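Local coordinates for protein B-agarase (Saccharophagus degradans, PDB 4BQ2) that cleaves the beta-1,4 linkages of agarose as a family 50 exo-beta-agarase and carries a carbohydrate-binding-module-like domain, at residues Phe8-Val13 with Ala24-Thr28; Thr28-Ile32 with Lys108-Tyr112; Pro36-Leu40 with Val182-Asn186. All coordinates share one frame; numbering follows the deposited sequence.

Interaction 1. Residues Phe8-Val13 with Ala24-Thr28; sequences FENDQV and ASIET. With CA (calcium ion), chain K.
Ile26 packs against Phe8, Asp11 and Val13, closing the loop 8-13 over strand 22-30 of the CBM-like beta domain. The loop contains a type I beta turn from Phe8 to Asp11, in which Asp11 N bonds to Phe8 O. Ile26 points from its strand toward this loop and supplies most of the strand's share of the contact. Its CB lies 3.7 Å from Asp11 OD1. From there the side chain forks. The CG2 branch of Ile26 meets the same carboxylate oxygen, Asp11 OD1, at 3.6 Å and also nears Phe8 O. CG1 is anti to the carbonyl carbon (chi1 -56°), which carries it against the backbone of Asp11 and Gln12, where Gln12 C and Asp11 O are its neighbours. Val13 CG2 comes to Ile26 CG1 at 4.0 Å, the two side chains running past each other in opposite directions. At the tip, Ile26 CD1 meets Phe8 CD1 at 3.7 Å. This approach to the ring is oblique, and the two side chains cross at about a right angle. Ile26 CD1 also touches Gln12 O, so the tip meets both the aromatic ring and a backbone carbonyl.

No direct hydrogen bond joins the two segments. The loop is instead shaped from within: Asn10 OD1 accepts from Gln12 N in an Asx turn, with the donor well above the carbonyl plane. The same loop sends Glu9 to the calcium ion, and Glu9 OE2 binds calcium at 2.4 Å. Asp7 O, Ser37, Lys38 O and Asp185 are among the other ligands. On the strand, Ser25 OG donates to Glu27 OE2. A water bridges the segments, donating to Asp11 OD1 and to Ile26 O, each at 2.9 Å.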
loop_
_atom_site.group_PDB
_atom_site.type_symbol
_atom_site.label_atom_id
_atom_site.label_comp_id
_atom_site.label_asym_id
_atom_site.label_seq_id
_atom_site.Cartn_x
_atom_site.Cartn_y
_atom_site.Cartn_z
ATOM N N PHE A 8 22.889 26.167 13.109
ATOM C CA PHE A 8 22.325 26.598 14.420
ATOM C C PHE A 8 23.330 27.159 15.437
ATOM O O PHE A 8 23.000 27.291 16.625
ATOM C CB PHE A 8 21.414 25.510 15.017
ATOM C CG PHE A 8 20.379 25.028 14.042
ATOM C CD1 PHE A 8 19.260 25.817 13.768
ATOM C CD2 PHE A 8 20.565 23.849 13.315
ATOM C CE1 PHE A 8 18.315 25.414 12.822
ATOM C CE2 PHE A 8 19.613 23.439 12.372
ATOM C CZ PHE A 8 18.495 24.226 12.134
ATOM N N GLU A 9 24.529 27.514 14.964
ATOM C CA GLU A 9 25.613 27.945 15.867
ATOM C C GLU A 9 25.457 29.367 16.424
ATOM O O GLU A 9 25.992 29.687 17.471
ATOM C CB GLU A 9 26.984 27.775 15.198
ATOM C CG GLU A 9 27.326 26.317 14.925
ATOM C CD GLU A 9 27.264 25.491 16.195
ATOM O OE1 GLU A 9 27.896 25.909 17.182
ATOM O OE2 GLU A 9 26.542 24.467 16.237
ATOM N N ASN A 10 24.753 30.228 15.710
ATOM C CA ASN A 10 24.441 31.558 16.255
ATOM C C ASN A 10 23.359 31.507 17.368
ATOM O O ASN A 10 22.887 32.546 17.818
ATOM C CB ASN A 10 24.053 32.520 15.116
ATOM C CG ASN A 10 22.719 32.159 14.471
ATOM O OD1 ASN A 10 22.085 31.156 14.835
ATOM N ND2 ASN A 10 22.280 32.979 13.519
ATOM N N ASP A 11 22.954 30.299 17.781
ATOM C CA ASP A 11 22.024 30.099 18.928
ATOM C C ASP A 11 20.594 30.653 18.681
ATOM O O ASP A 11 19.801 30.854 19.620
ATOM C CB ASP A 11 22.629 30.705 20.224
ATOM C CG ASP A 11 22.467 29.799 21.455
ATOM O OD1 ASP A 11 21.572 28.923 21.471
ATOM O OD2 ASP A 11 23.253 29.961 22.425
ATOM N N GLN A 12 20.246 30.896 17.418
ATOM C CA GLN A 12 18.915 31.432 17.150
ATOM C C GLN A 12 18.034 30.445 16.393
ATOM O O GLN A 12 18.502 29.724 15.496
ATOM C CB GLN A 12 19.013 32.746 16.385
ATOM C CG GLN A 12 19.779 33.830 17.130
ATOM C CD GLN A 12 19.853 35.122 16.341
ATOM O OE1 GLN A 12 18.912 35.476 15.620
ATOM N NE2 GLN A 12 20.979 35.835 16.464
ATOM N N VAL A 13 16.755 30.403 16.747
ATOM C CA VAL A 13 15.822 29.676 15.907
ATOM C C VAL A 13 15.563 30.565 14.691
ATOM O O VAL A 13 14.979 31.653 14.822
ATOM C CB VAL A 13 14.522 29.324 16.656
ATOM C CG1 VAL A 13 13.556 28.645 15.703
ATOM C CG2 VAL A 13 14.817 28.422 17.857
ATOM N N ALA A 24 10.074 24.439 19.294
ATOM C CA ALA A 24 11.448 24.412 18.807
ATOM C C ALA A 24 12.363 25.129 19.780
ATOM O O ALA A 24 11.949 26.128 20.388
ATOM C CB ALA A 24 11.514 25.106 17.467
ATOM N N SER A 25 13.596 24.626 19.936
ATOM C CA SER A 25 14.623 25.308 20.734
ATOM C C SER A 25 16.015 24.882 20.252
ATOM O O SER A 25 16.164 23.851 19.565
ATOM C CB SER A 25 14.472 25.013 22.224
ATOM O OG SER A 25 14.473 23.618 22.495
ATOM N N ILE A 26 17.017 25.675 20.594
ATOM C CA ILE A 26 18.396 25.321 20.262
ATOM C C ILE A 26 19.015 24.720 21.505
ATOM O O ILE A 26 18.992 25.330 22.577
ATOM C CB ILE A 26 19.240 26.520 19.791
ATOM C CG1 ILE A 26 18.605 27.228 18.590
ATOM C CG2 ILE A 26 20.680 26.079 19.440
ATOM C CD1 ILE A 26 18.505 26.393 17.327
ATOM N N GLU A 27 19.544 23.507 21.366
ATOM C CA GLU A 27 20.195 22.800 22.474
ATOM C C GLU A 27 21.521 22.216 21.996
ATOM O O GLU A 27 21.734 22.025 20.794
ATOM C CB GLU A 27 19.347 21.635 23.003
ATOM C CG GLU A 27 17.843 21.874 23.152
ATOM C CD GLU A 27 17.474 22.725 24.354
ATOM O OE1 GLU A 27 18.387 23.047 25.163
ATOM O OE2 GLU A 27 16.263 23.069 24.486
ATOM N N THR A 28 22.391 21.919 22.958
ATOM C CA THR A 28 23.622 21.170 22.696
ATOM C C THR A 28 23.331 19.667 22.753
ATOM O O THR A 28 22.653 19.184 23.678
ATOM C CB THR A 28 24.746 21.583 23.678
ATOM O OG1 THR A 28 25.036 22.964 23.479
ATOM C CG2 THR A 28 26.033 20.793 23.424
HETATM CA CA CA K . 25.332 22.840 15.007
HETATM O O HOH W 1 21.596 26.572 23.086
HETATM O O HOH W 2 27.004 22.664 13.772
#

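Interaction 2. Residues Thr28-Ile32 with Lys108-Tyr112; sequences TYTGI and KMQSY
A thioether laid against a tyrosine ring is the striking feature here. Met109 SD lies 4.2 Å from the centroid of the Tyr29 ring and 63° off the ring normal, so this Met-aromatic contact is oblique. The nearest ring atom to Met109 SD is Tyr29 CE2, at 3.0 Å. That is shorter than a normal sulfur-carbon contact, and its exact value is doubtful. The methyl CE follows along the same part of the ring, near CE2 and CD2. The two side chains cross at about a right angle. Met109 CG is anti to its backbone N (chi1 171°), and bends at chi2 and chi3 then turn the sulfur and methyl against the tyrosine.

The hydroxyl at the far end of the ring hydrogen-bonds to Asp185, a calcium ligand, so the tyrosine is a second-shell residue of the metal site.

The contact joins the end of strand 22-30 and the loop after it to the residues leading into strand 110-115, within the CBM-like beta domain. These two strands are not paired with each other. Strand 70-79 lies next to 110-115, and its Asp75 and Val77 also touch Met109.

Beyond Gly31 the chain turns, and Ile32 covers the other part of Met109. Ile32 CG2 presses on Met109 CG at 3.3 Å, tighter than usual for two carbons, and also meets Met109 O. Ile32 CD1 reaches on to Ser111 OG at 3.6 Å. That hydroxyl has polar partners of its own in Asp75 and Arg188. The backbones are linked through a water, which donates to Thr30 O at 2.8 Å and accepts from Met109 N at 2.9 Å.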
loop_
_atom_site.group_PDB
_atom_site.type_symbol
_atom_site.label_atom_id
_atom_site.label_comp_id
_atom_site.label_asym_id
_atom_site.label_seq_id
_atom_site.Cartn_x
_atom_site.Cartn_y
_atom_site.Cartn_z
ATOM N N THR A 28 22.391 21.919 22.958
ATOM C CA THR A 28 23.622 21.170 22.696
ATOM C C THR A 28 23.331 19.667 22.753
ATOM O O THR A 28 22.653 19.184 23.678
ATOM C CB THR A 28 24.746 21.583 23.678
ATOM O OG1 THR A 28 25.036 22.964 23.479
ATOM C CG2 THR A 28 26.033 20.793 23.424
ATOM N N TYR A 29 23.819 18.943 21.746
ATOM C CA TYR A 29 23.595 17.488 21.604
ATOM C C TYR A 29 24.929 16.948 21.052
ATOM O O TYR A 29 25.743 17.748 20.558
ATOM C CB TYR A 29 22.453 17.223 20.591
ATOM C CG TYR A 29 22.976 17.424 19.186
ATOM C CD1 TYR A 29 23.181 18.708 18.674
ATOM C CD2 TYR A 29 23.352 16.347 18.409
ATOM C CE1 TYR A 29 23.703 18.899 17.405
ATOM C CE2 TYR A 29 23.906 16.533 17.147
ATOM C CZ TYR A 29 24.087 17.814 16.660
ATOM O OH TYR A 29 24.651 17.991 15.418
ATOM N N THR A 30 25.148 15.628 21.109
ATOM C CA THR A 30 26.304 14.965 20.465
ATOM C C THR A 30 26.139 14.679 18.967
ATOM O O THR A 30 25.296 13.860 18.558
ATOM C CB THR A 30 26.649 13.644 21.181
ATOM O OG1 THR A 30 26.909 13.921 22.563
ATOM C CG2 THR A 30 27.859 12.964 20.522
ATOM N N GLY A 31 26.947 15.345 18.137
ATOM C CA GLY A 31 26.843 15.196 16.688
ATOM C C GLY A 31 27.375 13.881 16.119
ATOM O O GLY A 31 27.891 13.034 16.856
ATOM N N ILE A 32 27.259 13.745 14.802
ATOM C CA ILE A 32 27.638 12.534 14.071
ATOM C C ILE A 32 29.114 12.203 14.239
ATOM O O ILE A 32 29.499 11.026 14.217
ATOM C CB ILE A 32 27.308 12.605 12.542
ATOM C CG1 ILE A 32 27.996 13.802 11.840
ATOM C CG2 ILE A 32 25.814 12.623 12.293
ATOM C CD1 ILE A 32 28.420 13.530 10.411
ATOM N N LYS A 108 22.466 7.262 18.241
ATOM C CA LYS A 108 23.504 8.132 17.714
ATOM C C LYS A 108 22.992 8.922 16.526
ATOM O O LYS A 108 22.262 8.409 15.698
ATOM C CB LYS A 108 24.767 7.349 17.349
ATOM C CG LYS A 108 25.729 7.137 18.513
ATOM C CD LYS A 108 25.138 6.237 19.590
ATOM C CE LYS A 108 26.227 5.640 20.479
ATOM N NZ LYS A 108 27.259 4.951 19.641
ATOM N N MET A 109 23.372 10.186 16.458
ATOM C CA MET A 109 22.971 11.006 15.326
ATOM C C MET A 109 23.549 10.415 14.049
ATOM O O MET A 109 24.651 9.881 14.077
ATOM C CB MET A 109 23.492 12.410 15.530
ATOM C CG MET A 109 23.298 13.265 14.296
ATOM S SD MET A 109 22.918 14.916 14.806
ATOM C CE MET A 109 21.309 14.661 15.488
ATOM N N GLN A 110 22.815 10.512 12.938
ATOM C CA GLN A 110 23.321 10.119 11.623
ATOM C C GLN A 110 23.053 11.217 10.593
ATOM O O GLN A 110 22.232 12.117 10.848
ATOM C CB GLN A 110 22.675 8.805 11.172
ATOM C CG GLN A 110 22.853 7.669 12.176
ATOM C CD GLN A 110 22.337 6.343 11.665
ATOM O OE1 GLN A 110 22.902 5.760 10.737
ATOM N NE2 GLN A 110 21.244 5.858 12.261
ATOM N N SER A 111 23.720 11.145 9.439
ATOM C CA SER A 111 23.471 12.096 8.345
ATOM C C SER A 111 22.559 11.456 7.336
ATOM O O SER A 111 22.723 10.251 7.004
ATOM C CB SER A 111 24.772 12.475 7.592
ATOM O OG SER A 111 25.517 13.457 8.277
ATOM N N TYR A 112 21.627 12.263 6.822
ATOM C CA TYR A 112 20.603 11.788 5.911
ATOM C C TYR A 112 20.623 12.626 4.642
ATOM O O TYR A 112 20.743 13.849 4.715
ATOM C CB TYR A 112 19.218 11.896 6.592
ATOM C CG TYR A 112 19.040 10.919 7.724
ATOM C CD1 TYR A 112 19.449 11.232 9.028
ATOM C CD2 TYR A 112 18.472 9.673 7.484
ATOM C CE1 TYR A 112 19.307 10.340 10.068
ATOM C CE2 TYR A 112 18.311 8.774 8.497
ATOM C CZ TYR A 112 18.750 9.089 9.794
ATOM O OH TYR A 112 18.545 8.149 10.798
HETATM O O HOH W 3 25.395 11.110 18.364
#

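Interaction 3. Residues Pro36-Leu40 with Val182-Asn186; sequences PSKGL and VIIDN. With CA (calcium ion), chain K.
Ser37 OG and Asp185 CG both stand anti to their backbone N (chi1 -171° and -164°), and this brings the hydroxyl and the carboxylate to one calcium ion. Asp185 binds calcium through both oxygens, OD1 at 2.6 Å and OD2 at 2.5 Å. Ser37 OG joins the calcium at 2.6 Å, while the backbone oxygen Lys38 O makes a shorter bond to it of 2.3 Å. Asp185 OD2 and Ser37 OG lie close because they share the metal; they are not bonded to each other. Asp7 O, Glu9 OE2 and a water complete the shell. That water also donates to Asn186 OD1. A second water meets Ser37 OG and accepts from Asn186 ND2. Asp185 OD2 also takes the hydrogen bond of Tyr29 OH.

Past the metal the strands pair directly. Leu40 and Ile184 form an antiparallel hydrogen-bonded pair: Leu40 N gives to Ile184 O, and Ile184 N returns a bond to Leu40 O, both 2.8 Å. Leu40 O also receives a CA-H...O contact from Ile183. Gly39 CA passes close over the strand, 3.5 Å from Ile184 O, with Ile183 CG2 beside it.

The calcium thus ties these two strands to the loop that follows strand 3-6, in the CBM-like beta domain. Strand 36-44 pairs with 22-30 on one edge and with 180-191 on the other, and strand 180-191 continues the pairing to 70-79.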
loop_
_atom_site.group_PDB
_atom_site.type_symbol
_atom_site.label_atom_id
_atom_site.label_comp_id
_atom_site.label_asym_id
_atom_site.label_seq_id
_atom_site.Cartn_x
_atom_site.Cartn_y
_atom_site.Cartn_z
ATOM N N PRO A 36 29.896 17.499 20.615
ATOM C CA PRO A 36 28.728 18.324 20.941
ATOM C C PRO A 36 28.620 19.518 19.984
ATOM O O PRO A 36 29.631 20.078 19.542
ATOM C CB PRO A 36 29.021 18.821 22.350
ATOM C CG PRO A 36 29.917 17.802 22.941
ATOM C CD PRO A 36 30.696 17.172 21.809
ATOM N N SER A 37 27.403 19.893 19.654
ATOM C CA SER A 37 27.184 20.984 18.724
ATOM C C SER A 37 25.836 21.561 19.088
ATOM O O SER A 37 25.077 20.905 19.761
ATOM C CB SER A 37 27.167 20.454 17.301
ATOM O OG SER A 37 27.171 21.519 16.357
ATOM N N LYS A 38 25.540 22.788 18.678
ATOM C CA LYS A 38 24.184 23.305 18.837
ATOM C C LYS A 38 23.272 22.759 17.733
ATOM O O LYS A 38 23.616 22.850 16.565
ATOM C CB LYS A 38 24.186 24.835 18.793
ATOM C CG LYS A 38 25.082 25.508 19.807
ATOM C CD LYS A 38 24.402 25.798 21.118
ATOM C CE LYS A 38 24.911 27.120 21.691
ATOM N NZ LYS A 38 26.288 27.448 21.246
ATOM N N GLY A 39 22.116 22.210 18.108
ATOM C CA GLY A 39 21.155 21.693 17.134
ATOM C C GLY A 39 19.736 22.220 17.395
ATOM O O GLY A 39 19.462 22.815 18.436
ATOM N N LEU A 40 18.868 22.038 16.411
ATOM C CA LEU A 40 17.460 22.393 16.572
ATOM C C LEU A 40 16.707 21.216 17.157
ATOM O O LEU A 40 16.551 20.155 16.498
ATOM C CB LEU A 40 16.858 22.770 15.233
ATOM C CG LEU A 40 15.379 23.181 15.297
ATOM C CD1 LEU A 40 15.228 24.597 15.822
ATOM C CD2 LEU A 40 14.836 23.072 13.888
ATOM N N VAL A 182 12.950 15.218 17.817
ATOM C CA VAL A 182 14.201 15.010 17.123
ATOM C C VAL A 182 15.151 16.171 17.409
ATOM O O VAL A 182 14.715 17.239 17.866
ATOM C CB VAL A 182 13.999 14.892 15.593
ATOM C CG1 VAL A 182 13.137 13.668 15.261
ATOM C CG2 VAL A 182 13.411 16.190 15.013
ATOM N N ILE A 183 16.444 15.941 17.132
ATOM C CA ILE A 183 17.411 17.028 17.027
ATOM C C ILE A 183 17.870 17.017 15.584
ATOM O O ILE A 183 18.199 15.960 15.045
ATOM C CB ILE A 183 18.666 16.836 17.918
ATOM C CG1 ILE A 183 18.297 16.463 19.344
ATOM C CG2 ILE A 183 19.536 18.090 17.919
ATOM C CD1 ILE A 183 17.418 17.477 20.030
ATOM N N ILE A 184 17.898 18.190 14.971
ATOM C CA ILE A 184 18.302 18.380 13.584
ATOM C C ILE A 184 19.512 19.323 13.592
ATOM O O ILE A 184 19.529 20.309 14.333
ATOM C CB ILE A 184 17.165 19.007 12.759
ATOM C CG1 ILE A 184 15.923 18.063 12.701
ATOM C CG2 ILE A 184 17.643 19.374 11.352
ATOM C CD1 ILE A 184 14.662 18.745 12.190
ATOM N N ASP A 185 20.514 19.035 12.772
ATOM C CA ASP A 185 21.681 19.929 12.674
ATOM C C ASP A 185 22.267 19.847 11.283
ATOM O O ASP A 185 22.027 18.861 10.551
ATOM C CB ASP A 185 22.686 19.578 13.775
ATOM C CG ASP A 185 23.732 20.675 13.992
ATOM O OD1 ASP A 185 23.630 21.747 13.354
ATOM O OD2 ASP A 185 24.686 20.442 14.762
ATOM N N ASN A 186 22.983 20.908 10.875
ATOM C CA ASN A 186 23.818 20.905 9.671
ATOM C C ASN A 186 23.041 20.687 8.385
ATOM O O ASN A 186 23.396 19.844 7.575
ATOM C CB ASN A 186 24.964 19.887 9.803
ATOM C CG ASN A 186 25.879 20.209 10.981
ATOM O OD1 ASN A 186 26.243 21.368 11.187
ATOM N ND2 ASN A 186 26.239 19.197 11.764
HETATM CA CA CA K . 25.332 22.840 15.007
HETATM O O HOH W 4 27.849 19.727 14.152
HETATM O O HOH W 2 27.004 22.664 13.772
#

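In the fold
All three contacts lie in the CBM-like beta domain, on the same side of the chain's centre. Interaction 3 is central: its centre is about 8 Å from that of interaction 1 and about 7 Å from that of interaction 2, whereas the centres of 1 and 2 are about 15 Å apart. Strand 22-30 carries one segment of each outer contact, and they share Thr28. Its neighbour, strand 36-44, brings in interaction 3. Along the chain, interaction 1 closes before interaction 3 opens, whereas the segments of 2 and 3 alternate. A tyrosine-aspartate hydrogen bond links 2 to 3. Interactions 1 and 3 thus gather sequence-distant parts of the domain around one calcium, with interaction 2 beside them.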